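Local structure of membrane-bound lytic murein transglycosylase A (6QK4) at residues 119-124 with 157-162. The protein probably cleaves the glycosidic bond between MurNAc and GlcNAc in peptidoglycan, leaving a 1,6-anhydro bond in the MurNAc residue. Residues are numbered along the deposited sequence; the frame is centred on the assembly and turned at random.
Sequences GPYQYA and WVDDPI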
# COMPACT_ATOMS: atom_id res chain seq x y z
N GLY A 119 -20.47 22.17 5.18
CA GLY A 119 -20.42 21.30 6.34
C GLY A 119 -18.98 21.05 6.76
O GLY A 119 -18.18 21.98 6.85
N PRO A 120 -18.60 19.78 6.96
CA PRO A 120 -17.24 19.50 7.45
C PRO A 120 -16.20 19.60 6.34
O PRO A 120 -14.99 19.67 6.62
CB PRO A 120 -17.36 18.06 8.01
CG PRO A 120 -18.40 17.41 7.08
CD PRO A 120 -19.38 18.55 6.74
N TYR A 121 -16.64 19.71 5.08
CA TYR A 121 -15.75 19.68 3.93
C TYR A 121 -15.17 21.07 3.70
O TYR A 121 -15.67 21.86 2.90
CB TYR A 121 -16.52 19.16 2.72
CG TYR A 121 -17.17 17.85 3.03
CD1 TYR A 121 -16.40 16.74 3.31
CD2 TYR A 121 -18.56 17.72 3.08
CE1 TYR A 121 -16.96 15.51 3.59
CE2 TYR A 121 -19.14 16.48 3.37
CZ TYR A 121 -18.33 15.38 3.63
OH TYR A 121 -18.87 14.14 3.90
N GLN A 122 -14.08 21.39 4.42
CA GLN A 122 -13.58 22.77 4.40
C GLN A 122 -12.14 22.96 3.92
O GLN A 122 -11.64 24.10 3.97
CB GLN A 122 -13.70 23.41 5.80
CG GLN A 122 -15.12 23.48 6.36
CD GLN A 122 -16.07 24.43 5.60
OE1 GLN A 122 -15.63 25.48 5.07
NE2 GLN A 122 -17.36 24.05 5.51
N TYR A 123 -11.46 21.90 3.47
CA TYR A 123 -10.03 21.94 3.17
C TYR A 123 -9.82 21.46 1.74
O TYR A 123 -10.09 20.30 1.46
CB TYR A 123 -9.26 21.04 4.14
CG TYR A 123 -9.60 21.38 5.56
CD1 TYR A 123 -8.97 22.42 6.19
CD2 TYR A 123 -10.57 20.67 6.26
CE1 TYR A 123 -9.27 22.75 7.49
CE2 TYR A 123 -10.91 21.03 7.57
CZ TYR A 123 -10.24 22.04 8.17
OH TYR A 123 -10.55 22.36 9.49
N ALA A 124 -9.32 22.32 0.86
CA ALA A 124 -9.30 22.01 -0.57
C ALA A 124 -8.09 21.18 -0.97
O ALA A 124 -6.99 21.39 -0.46
CB ALA A 124 -9.27 23.29 -1.40
N TRP A 157 -13.23 19.27 -1.95
CA TRP A 157 -13.06 19.72 -0.57
C TRP A 157 -13.14 18.55 0.41
O TRP A 157 -14.12 17.81 0.40
CB TRP A 157 -14.13 20.77 -0.22
CG TRP A 157 -14.08 21.96 -1.12
CD1 TRP A 157 -14.62 22.07 -2.39
CD2 TRP A 157 -13.44 23.18 -0.84
NE1 TRP A 157 -14.35 23.32 -2.90
CE2 TRP A 157 -13.63 24.02 -1.97
CE3 TRP A 157 -12.71 23.66 0.26
CZ2 TRP A 157 -13.11 25.31 -2.02
CZ3 TRP A 157 -12.21 24.95 0.21
CH2 TRP A 157 -12.41 25.76 -0.92
N VAL A 158 -12.13 18.40 1.28
CA VAL A 158 -12.13 17.25 2.17
C VAL A 158 -12.30 17.67 3.64
O VAL A 158 -12.38 18.86 3.98
CB VAL A 158 -10.87 16.36 1.94
CG1 VAL A 158 -10.79 15.90 0.50
CG2 VAL A 158 -9.53 17.13 2.33
N ASP A 159 -12.33 16.65 4.49
CA ASP A 159 -12.77 16.55 5.88
C ASP A 159 -11.73 17.04 6.87
O ASP A 159 -12.08 17.44 7.99
CB ASP A 159 -12.96 15.05 6.19
CG ASP A 159 -14.23 14.78 6.79
OD1 ASP A 159 -14.98 15.76 6.96
OD2 ASP A 159 -14.48 13.62 7.13
N ASP A 160 -10.46 16.96 6.50
CA ASP A 160 -9.41 17.00 7.48
C ASP A 160 -8.15 17.55 6.81
O ASP A 160 -7.78 17.06 5.72
CB ASP A 160 -9.16 15.60 8.02
CG ASP A 160 -8.21 15.59 9.18
OD1 ASP A 160 -7.02 15.86 8.97
OD2 ASP A 160 -8.68 15.34 10.31
N PRO A 161 -7.46 18.52 7.42
CA PRO A 161 -6.29 19.13 6.74
C PRO A 161 -5.06 18.24 6.90
O PRO A 161 -4.17 18.29 6.04
CB PRO A 161 -6.14 20.48 7.46
CG PRO A 161 -6.69 20.25 8.82
CD PRO A 161 -7.84 19.24 8.63
N ILE A 162 -5.03 17.42 7.95
CA ILE A 162 -3.95 16.45 8.14
C ILE A 162 -4.04 15.32 7.12
O ILE A 162 -3.04 14.94 6.51
CB ILE A 162 -3.94 15.88 9.58
CG1 ILE A 162 -3.91 17.00 10.63
CG2 ILE A 162 -2.77 14.88 9.77
CD1 ILE A 162 -2.61 17.73 10.70
O HOH W 1 -14.15 19.27 9.16
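Backbone bonding pairs residues 119-124 with 157-162 in antiparallel fashion. Val158 N donates to Tyr123 O over 2.8 Å and almost straight (177°), although it meets that oxygen from above the carbonyl plane. In return Val158 O is gripped twice: Tyr123 N reaches it at 3.2 Å within the carbonyl plane, whereas the weak bond from Gln122 N is sharply bent (123°). Two successive residues thus oppose one, and Tyr121, just before them, is the centre of an inverse gamma turn. Further along, one water donates to both Pro120 O and Asp159 O, linking the two segments where direct pairing has ended.

Aromatic packing falls on both faces of the ladder. On the Tyr123-Val158 face, the Pro161 ring lies alongside the Tyr123 phenol, pointing the same way; its CD sits 3.7 Å from the ring centroid of Tyr123 and only 11° off the normal, a CH-pi contact. Gln122 CB approaches the opposite face toward the rim. On the other face, Ala124 CB stands 3.9 Å from the centroid of the six-membered ring of Trp157, a second CH-pi contact, while Tyr123 N lies in plane at that indole's edge. Tyr121 CB meets Trp157 CB at 4.1 Å, and Pro120 CG lies over the centre of one face of the Tyr121 ring.

Polar side chains make bonds within each segment. Gln122 NE2 donates to Gly119 O (2.6 Å), with Arg117 at its OE1; Asp160 N-caps helix 161-170, its OD1 accepting from Glu163 N and weakly from Ile162 N.

Strand 154-158 also pairs with strand 101-114, so 123-126 flanks it within the MltA-specific insert domain. The arrangement is a classic beta bulge at the start of strand 123-126, opposite the point where strand 154-158 gives way, through Asp159 and Asp160, to helix 161-170.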